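Esterase LipW (Mycobacterium marinum, PDB 3QH4) probably hydrolyses ester bonds, as an esterase of the alpha/beta hydrolase fold with strict substrate selectivity. Local coordinates at residues A[202-208]-A[257-263]; A[211-215]-A[286-290]. One frame throughout, in Å; residues are numbered along the deposited sequence.

Contact 1 (A[202-208]-A[257-263])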
ATOM      1  N   THR A 202      -1.123 -18.629   6.735  1.00 10.00           N
ATOM      2  CA  THR A 202      -2.406 -19.038   6.208  1.00  8.43           C
ATOM      3  C   THR A 202      -2.125 -20.110   5.190  1.00  7.71           C
ATOM      4  O   THR A 202      -0.936 -20.391   4.859  1.00  7.21           O
ATOM      5  CB  THR A 202      -3.074 -17.896   5.476  1.00  8.83           C
ATOM      6  OG1 THR A 202      -2.183 -17.470   4.425  1.00  6.30           O
ATOM      7  CG2 THR A 202      -3.304 -16.740   6.442  1.00  8.31           C
ATOM      8  N   ALA A 203      -3.206 -20.717   4.710  1.00  6.49           N
ATOM      9  CA  ALA A 203      -3.062 -21.782   3.700  1.00  6.48           C
ATOM     10  C   ALA A 203      -2.418 -21.213   2.435  1.00  5.79           C
ATOM     11  O   ALA A 203      -1.559 -21.869   1.822  1.00  6.66           O
ATOM     12  CB  ALA A 203      -4.401 -22.358   3.366  1.00  6.63           C
ATOM     13  N   SER A 204      -2.856 -20.028   2.007  1.00  5.88           N
ATOM     14  CA  SER A 204      -2.263 -19.431   0.802  1.00  4.80           C
ATOM     15  C   SER A 204      -0.791 -19.027   0.966  1.00  5.12           C
ATOM     16  O   SER A 204      -0.045 -19.067  -0.005  1.00  4.91           O
ATOM     17  CB  SER A 204      -3.049 -18.252   0.264  1.00  4.53           C
ATOM     18  OG  SER A 204      -3.110 -17.191   1.223  1.00  5.21           O
ATOM     19  N   ARG A 205      -0.366 -18.645   2.177  1.00  5.84           N
ATOM     20  CA  ARG A 205       1.064 -18.376   2.367  1.00  7.00           C
ATOM     21  C   ARG A 205       1.929 -19.604   2.095  1.00  7.96           C
ATOM     22  O   ARG A 205       2.994 -19.494   1.469  1.00  8.53           O
ATOM     23  CB  ARG A 205       1.390 -17.805   3.763  1.00  7.99           C
ATOM     24  CG  ARG A 205       2.878 -17.455   3.794  1.00 13.52           C
ATOM     25  CD  ARG A 205       3.475 -17.205   5.152  1.00 17.62           C
ATOM     26  NE  ARG A 205       2.840 -16.071   5.826  1.00 19.60           N
ATOM     27  CZ  ARG A 205       3.298 -15.582   6.981  1.00 19.41           C
ATOM     28  NH1 ARG A 205       2.680 -14.559   7.545  1.00 15.28           N
ATOM     29  NH2 ARG A 205       4.397 -16.114   7.551  1.00 17.31           N
ATOM     30  N   SER A 206       1.472 -20.767   2.559  1.00  9.92           N
ATOM     31  CA  SER A 206       2.176 -22.035   2.315  1.00 10.79           C
ATOM     32  C   SER A 206       2.038 -22.478   0.862  1.00 10.75           C
ATOM     33  O   SER A 206       3.005 -22.909   0.222  1.00 10.48           O
ATOM     34  CB  SER A 206       1.662 -23.103   3.295  1.00 12.25           C
ATOM     35  OG  SER A 206       1.787 -22.630   4.659  1.00 18.58           O
ATOM     36  N   GLU A 207       0.829 -22.378   0.313  1.00  8.82           N
ATOM     37  CA  GLU A 207       0.620 -22.778  -1.070  1.00  8.91           C
ATOM     38  C   GLU A 207       1.518 -21.961  -1.999  1.00  9.30           C
ATOM     39  O   GLU A 207       2.139 -22.500  -2.941  1.00 11.03           O
ATOM     40  CB  GLU A 207      -0.832 -22.537  -1.461  1.00  8.46           C
ATOM     41  CG  GLU A 207      -1.099 -22.927  -2.911  1.00 11.26           C
ATOM     42  CD  GLU A 207      -2.545 -22.810  -3.324  1.00 12.57           C
ATOM     43  OE1 GLU A 207      -3.344 -22.173  -2.614  1.00 11.99           O
ATOM     44  OE2 GLU A 207      -2.855 -23.310  -4.439  1.00 18.45           O
ATOM     45  N   PHE A 208       1.562 -20.648  -1.753  1.00  6.62           N
ATOM     46  CA  PHE A 208       2.346 -19.756  -2.563  1.00  5.69           C
ATOM     47  C   PHE A 208       3.675 -19.407  -1.882  1.00  5.65           C
ATOM     48  O   PHE A 208       4.091 -18.247  -1.854  1.00  5.63           O
ATOM     49  CB  PHE A 208       1.521 -18.522  -2.928  1.00  5.84           C
ATOM     50  CG  PHE A 208       0.244 -18.857  -3.646  1.00  4.20           C
ATOM     51  CD1 PHE A 208       0.252 -19.728  -4.734  1.00  5.61           C
ATOM     52  CD2 PHE A 208      -0.968 -18.335  -3.207  1.00  4.38           C
ATOM     53  CE1 PHE A 208      -0.948 -20.062  -5.403  1.00  4.84           C
ATOM     54  CE2 PHE A 208      -2.162 -18.638  -3.863  1.00  3.85           C
ATOM     55  CZ  PHE A 208      -2.156 -19.514  -4.955  1.00  5.05           C
ATOM     56  N   ILE A 257      -3.235 -15.298  -7.032  1.00  3.96           N
ATOM     57  CA  ILE A 257      -1.993 -16.108  -6.947  1.00  4.22           C
ATOM     58  C   ILE A 257      -0.999 -15.325  -6.106  1.00  3.76           C
ATOM     59  O   ILE A 257       0.059 -14.893  -6.571  1.00  3.99           O
ATOM     60  CB  ILE A 257      -1.438 -16.509  -8.374  1.00  4.19           C
ATOM     61  CG1 ILE A 257      -2.540 -17.116  -9.259  1.00  5.39           C
ATOM     62  CG2 ILE A 257      -0.202 -17.480  -8.301  1.00  4.43           C
ATOM     63  CD1 ILE A 257      -3.250 -18.325  -8.629  1.00  6.94           C
ATOM     64  N   ASP A 258      -1.334 -15.213  -4.826  1.00  4.37           N
ATOM     65  CA  ASP A 258      -0.663 -14.240  -3.957  1.00  3.57           C
ATOM     66  C   ASP A 258      -0.700 -14.843  -2.553  1.00  3.29           C
ATOM     67  O   ASP A 258      -1.784 -15.195  -2.057  1.00  4.62           O
ATOM     68  CB  ASP A 258      -1.435 -12.913  -4.027  1.00  3.02           C
ATOM     69  CG  ASP A 258      -0.771 -11.778  -3.209  1.00  4.09           C
ATOM     70  OD1 ASP A 258      -0.130 -12.047  -2.174  1.00  3.77           O
ATOM     71  OD2 ASP A 258      -0.934 -10.592  -3.588  1.00  5.60           O
ATOM     72  N   PRO A 259       0.466 -14.970  -1.905  1.00  4.16           N
ATOM     73  CA  PRO A 259       0.440 -15.504  -0.541  1.00  3.48           C
ATOM     74  C   PRO A 259      -0.480 -14.738   0.418  1.00  4.33           C
ATOM     75  O   PRO A 259      -0.963 -15.349   1.370  1.00  5.92           O
ATOM     76  CB  PRO A 259       1.922 -15.425  -0.105  1.00  3.85           C
ATOM     77  CG  PRO A 259       2.460 -14.201  -0.899  1.00  3.37           C
ATOM     78  CD  PRO A 259       1.804 -14.448  -2.270  1.00  3.27           C
ATOM     79  N   PHE A 260      -0.738 -13.445   0.180  1.00  4.08           N
ATOM     80  CA  PHE A 260      -1.576 -12.656   1.091  1.00  4.45           C
ATOM     81  C   PHE A 260      -3.069 -12.815   0.812  1.00  3.79           C
ATOM     82  O   PHE A 260      -3.885 -12.251   1.512  1.00  3.87           O
ATOM     83  CB  PHE A 260      -1.166 -11.187   1.036  1.00  3.15           C
ATOM     84  CG  PHE A 260       0.287 -10.993   1.350  1.00  4.04           C
ATOM     85  CD1 PHE A 260       0.783 -11.305   2.619  1.00  3.76           C
ATOM     86  CD2 PHE A 260       1.155 -10.553   0.374  1.00  4.81           C
ATOM     87  CE1 PHE A 260       2.189 -11.174   2.880  1.00  4.27           C
ATOM     88  CE2 PHE A 260       2.517 -10.420   0.633  1.00  3.76           C
ATOM     89  CZ  PHE A 260       3.024 -10.722   1.874  1.00  4.78           C
ATOM     90  N   ARG A 261      -3.420 -13.641  -0.167  1.00  4.16           N
ATOM     91  CA  ARG A 261      -4.832 -13.742  -0.544  1.00  4.25           C
ATOM     92  C   ARG A 261      -5.716 -14.168   0.626  1.00  4.51           C
ATOM     93  O   ARG A 261      -6.779 -13.597   0.846  1.00  4.00           O
ATOM     94  CB  ARG A 261      -4.993 -14.756  -1.689  1.00  3.84           C
ATOM     95  CG  ARG A 261      -6.474 -15.018  -2.033  1.00  7.83           C
ATOM     96  CD  ARG A 261      -6.562 -16.278  -2.862  1.00  7.48           C
ATOM     97  NE  ARG A 261      -6.348 -17.513  -2.103  1.00  6.97           N
ATOM     98  CZ  ARG A 261      -5.929 -18.636  -2.671  1.00  6.70           C
ATOM     99  NH1 ARG A 261      -5.593 -18.643  -3.962  1.00  6.12           N
ATOM    100  NH2 ARG A 261      -5.817 -19.753  -1.962  1.00  7.04           N
ATOM    101  N   ASP A 262      -5.325 -15.214   1.354  1.00  4.42           N
ATOM    102  CA  ASP A 262      -6.255 -15.690   2.407  1.00  4.49           C
ATOM    103  C   ASP A 262      -6.426 -14.705   3.558  1.00  4.55           C
ATOM    104  O   ASP A 262      -7.525 -14.553   4.108  1.00  3.22           O
ATOM    105  CB  ASP A 262      -5.808 -17.056   2.948  1.00  5.62           C
ATOM    106  CG  ASP A 262      -6.026 -18.182   1.937  1.00  5.29           C
ATOM    107  OD1 ASP A 262      -6.513 -17.933   0.803  1.00  7.12           O
ATOM    108  OD2 ASP A 262      -5.675 -19.327   2.278  1.00  7.63           O
ATOM    109  N   GLU A 263      -5.348 -14.026   3.934  1.00  4.17           N
ATOM    110  CA  GLU A 263      -5.532 -13.047   5.036  1.00  4.91           C
ATOM    111  C   GLU A 263      -6.406 -11.877   4.564  1.00  4.70           C
ATOM    112  O   GLU A 263      -7.151 -11.302   5.338  1.00  4.57           O
ATOM    113  CB  GLU A 263      -4.189 -12.616   5.627  1.00  3.62           C
ATOM    114  CG  GLU A 263      -3.299 -11.782   4.724  1.00  3.62           C
ATOM    115  CD  GLU A 263      -1.843 -11.966   5.082  1.00  4.15           C
ATOM    116  OE1 GLU A 263      -1.222 -10.969   5.493  1.00  4.64           O
ATOM    117  OE2 GLU A 263      -1.344 -13.120   4.992  1.00  4.63           O
TER
HETATM  118  O   HOH W   1      -2.637 -14.945   3.541  1.00  5.56           O
HETATM  119  O   HOH W   2      -6.075 -20.051   5.036  1.00 16.07           O
HETATM  120  O   HOH W   3       1.419 -11.739   6.026  1.00  3.77           O
HETATM  121  O   HOH W   4       0.124 -14.930   6.587  1.00 10.40           O
HETATM  122  O   HOH W   5       1.402 -14.387   4.069  1.00 16.91           O
HETATM  123  O   HOH W   6      -5.122 -21.332  -4.736  1.00 10.46           O
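F208 lays one face of its ring over the backbone of I257, a CH-pi contact with I257 CA 4.2 Å from the ring centroid, while F208 CE1 lies 4.0 Å from I257 CG2 and F208 CB 4.1 Å from P259 CD. A flat aromatic suits this buried place because its face can lie on the I257 backbone. The backbones come to 4.1 Å at R205 CA and P259 CA, and the short hydroxymethyl of S204 bonds the other backbone: S204 OG donates to P259 O (2.8 Å) and accepts from D262 N (3.0 Å), while S204 N donates to D262 OD2 (2.9 Å). T202 caps helix 203-207, R205 N donating to T202 OG1 at 3.1 Å. Toward solvent, R261 bridges charges: its NE pairs with D262 OD1 (2.9 Å) and its NH2, more loosely, with E207 OE1 (3.5 Å), E207 being held also by R14. Waters join R205 to E263, whose carboxylate also takes the backbone amides of L197 and D198. Helix 203-207 thus packs on the type I turn D258-R261, which leads into helix 261-273. D258 bonds H288, and this acid-bearing loop after a strand fits the Ser-His-Asp triad of an alpha/beta hydrolase.

Contact 2 (A[211-215]-A[286-290])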
ATOM      1  N   THR A 211       5.885 -18.402  -5.293  1.00  5.83           N
ATOM      2  CA  THR A 211       5.408 -17.651  -6.445  1.00  5.75           C
ATOM      3  C   THR A 211       6.400 -16.549  -6.856  1.00  5.93           C
ATOM      4  O   THR A 211       7.204 -16.060  -6.031  1.00  5.92           O
ATOM      5  CB  THR A 211       4.038 -16.997  -6.098  1.00  4.65           C
ATOM      6  OG1 THR A 211       4.075 -16.454  -4.766  1.00  5.81           O
ATOM      7  CG2 THR A 211       2.935 -18.038  -6.183  1.00  6.07           C
ATOM      8  N   PRO A 212       6.323 -16.106  -8.127  1.00  7.44           N
ATOM      9  CA  PRO A 212       7.142 -14.966  -8.530  1.00  7.38           C
ATOM     10  C   PRO A 212       6.724 -13.663  -7.823  1.00  7.50           C
ATOM     11  O   PRO A 212       5.617 -13.580  -7.292  1.00  7.07           O
ATOM     12  CB  PRO A 212       6.868 -14.852 -10.028  1.00  8.55           C
ATOM     13  CG  PRO A 212       5.456 -15.387 -10.203  1.00  7.39           C
ATOM     14  CD  PRO A 212       5.278 -16.445  -9.117  1.00  7.35           C
ATOM     15  N   ALA A 213       7.639 -12.693  -7.816  1.00  7.53           N
ATOM     16  CA  ALA A 213       7.423 -11.301  -7.343  1.00  7.41           C
ATOM     17  C   ALA A 213       7.380 -11.158  -5.824  1.00  7.77           C
ATOM     18  O   ALA A 213       8.151 -10.382  -5.252  1.00  8.36           O
ATOM     19  CB  ALA A 213       6.202 -10.639  -8.030  1.00  8.16           C
ATOM     20  N   PHE A 214       6.504 -11.922  -5.177  1.00  6.94           N
ATOM     21  CA  PHE A 214       6.531 -12.055  -3.725  1.00  6.89           C
ATOM     22  C   PHE A 214       5.937 -13.401  -3.380  1.00  5.89           C
ATOM     23  O   PHE A 214       5.087 -13.932  -4.109  1.00  6.43           O
ATOM     24  CB  PHE A 214       5.749 -10.943  -3.005  1.00  6.64           C
ATOM     25  CG  PHE A 214       6.403 -10.516  -1.700  1.00  7.44           C
ATOM     26  CD1 PHE A 214       7.483  -9.625  -1.714  1.00  8.23           C
ATOM     27  CD2 PHE A 214       5.951 -11.025  -0.485  1.00  5.79           C
ATOM     28  CE1 PHE A 214       8.111  -9.235  -0.498  1.00  8.28           C
ATOM     29  CE2 PHE A 214       6.544 -10.651   0.734  1.00  7.82           C
ATOM     30  CZ  PHE A 214       7.630  -9.775   0.733  1.00  7.32           C
ATOM     31  N   ASP A 215       6.373 -13.958  -2.255  1.00  5.77           N
ATOM     32  CA  ASP A 215       5.951 -15.300  -1.901  1.00  5.95           C
ATOM     33  C   ASP A 215       5.910 -15.459  -0.403  1.00  5.55           C
ATOM     34  O   ASP A 215       6.215 -14.506   0.350  1.00  4.85           O
ATOM     35  CB  ASP A 215       6.825 -16.374  -2.621  1.00  5.64           C
ATOM     36  CG  ASP A 215       8.292 -16.338  -2.200  1.00  8.26           C
ATOM     37  OD1 ASP A 215       8.547 -16.162  -0.989  1.00  8.15           O
ATOM     38  OD2 ASP A 215       9.206 -16.546  -3.057  1.00  7.79           O
ATOM     39  N   ALA A 286      -3.529 -13.530 -11.427  1.00  4.95           N
ATOM     40  CA  ALA A 286      -2.664 -12.420 -11.083  1.00  5.21           C
ATOM     41  C   ALA A 286      -1.889 -12.699  -9.781  1.00  6.25           C
ATOM     42  O   ALA A 286      -2.463 -13.141  -8.795  1.00  6.22           O
ATOM     43  CB  ALA A 286      -3.507 -11.112 -10.931  1.00  4.86           C
ATOM     44  N   CYS A 287      -0.590 -12.402  -9.803  1.00  6.33           N
ATOM     45  CA  CYS A 287       0.310 -12.543  -8.641  1.00  5.73           C
ATOM     46  C   CYS A 287       0.451 -11.238  -7.903  1.00  5.25           C
ATOM     47  O   CYS A 287      -0.007 -10.188  -8.385  1.00  5.17           O
ATOM     48  CB  CYS A 287       1.697 -13.028  -9.127  1.00  6.25           C
ATOM     49  SG  CYS A 287       2.558 -11.834 -10.202  1.00  7.67           S
ATOM     50  N   HIS A 288       1.057 -11.265  -6.712  1.00  4.95           N
ATOM     51  CA  HIS A 288       1.330 -10.007  -6.017  1.00  4.89           C
ATOM     52  C   HIS A 288       2.108  -9.042  -6.907  1.00  5.32           C
ATOM     53  O   HIS A 288       3.069  -9.434  -7.581  1.00  5.98           O
ATOM     54  CB  HIS A 288       2.170 -10.286  -4.774  1.00  6.39           C
ATOM     55  CG  HIS A 288       2.108  -9.188  -3.764  1.00  6.37           C
ATOM     56  ND1 HIS A 288       1.009  -8.995  -2.962  1.00  7.56           N
ATOM     57  CD2 HIS A 288       3.014  -8.245  -3.401  1.00 10.22           C
ATOM     58  CE1 HIS A 288       1.230  -7.979  -2.141  1.00  9.09           C
ATOM     59  NE2 HIS A 288       2.450  -7.518  -2.376  1.00  9.72           N
ATOM     60  N   GLY A 289       1.686  -7.794  -6.914  1.00  4.97           N
ATOM     61  CA  GLY A 289       2.403  -6.743  -7.616  1.00  5.08           C
ATOM     62  C   GLY A 289       2.011  -6.686  -9.082  1.00  5.68           C
ATOM     63  O   GLY A 289       2.705  -6.024  -9.853  1.00  5.93           O
ATOM     64  N   PHE A 290       0.904  -7.352  -9.469  1.00  5.21           N
ATOM     65  CA  PHE A 290       0.512  -7.419 -10.901  1.00  5.57           C
ATOM     66  C   PHE A 290       0.396  -6.053 -11.575  1.00  6.22           C
ATOM     67  O   PHE A 290       0.820  -5.896 -12.723  1.00  7.26           O
ATOM     68  CB  PHE A 290      -0.764  -8.257 -11.125  1.00  4.98           C
ATOM     69  CG  PHE A 290      -2.034  -7.656 -10.525  1.00  4.74           C
ATOM     70  CD1 PHE A 290      -2.410  -7.995  -9.216  1.00  4.82           C
ATOM     71  CD2 PHE A 290      -2.854  -6.789 -11.283  1.00  3.13           C
ATOM     72  CE1 PHE A 290      -3.590  -7.494  -8.663  1.00  4.83           C
ATOM     73  CE2 PHE A 290      -4.019  -6.273 -10.748  1.00  3.03           C
ATOM     74  CZ  PHE A 290      -4.389  -6.618  -9.425  1.00  4.85           C
TER
HETATM   75  O   HOH W   7       2.459 -13.559  -5.723  1.00  4.67           O
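Van der Waals contacts make up the direct meeting of loop 211-215 with 286-290, and no hydrogen bond passes straight between them. A213 CB points at the turn, 3.4 Å from H288 O and 4.4 Å from C287 SG; a methyl group is short enough to meet that carbonyl. C287, with its CB 4.4 Å from P212 O, supplies a compact, polarisable thiol to a buried spot that L19 and L293 also line.

The aromatic contact is oblique: the rings of F214 and H288 have centroids 5.9 Å apart and planes at 48°, and F214 CB comes within 3.9 Å of H288 CD2. The F214 ring leads away from 286-290 and meets F29 edge-to-face, while the imidazole has F260 edge-to-face. H288 itself bonds D258 through ND1 and S166 through NE2, consistent with the histidine of a Ser-His-Asp triad whose serine sits on the nucleophile elbow of the alpha/beta hydrolase fold. An imidazole suits that position because its two nitrogens can link acid and nucleophile at once.

Polar links run through water and within each segment. Water 7 donates to F214 O (3.1 Å) and accepts from H288 N (2.9 Å), joining the backbones where they stand too far apart to bond. T211 OG1 donates to F214 O at 2.8 Å, tightening the loop before D215 caps helix 216-227 and pairs with R26. Across the way, C287-F290 forms a type II turn, with G289 at positive phi (85°) and F290 N reaching C287 O in a weak 3.2 Å bond.

Both contacts lie on the same side of the chain's centre, about 11 Å apart between centres, and their segments alternate along the sequence. Contact 1 is partly buried, most of its charged and water-linked side chains at least partly exposed; contact 2 is buried, smaller (196 against 523 Å²), and relies on van der Waals contact and one bridging water. Contact 1 sets a short helix against the start of a longer one, whereas contact 2 brings together a loop and a turn. They join directly: D258 OD2 lies 2.6 Å from H288 ND1, probably a hydrogen bond, and I257 N lies 2.9 Å from A286 O. Each holds one member of the probable triad, the acid in contact 1 and the histidine in contact 2.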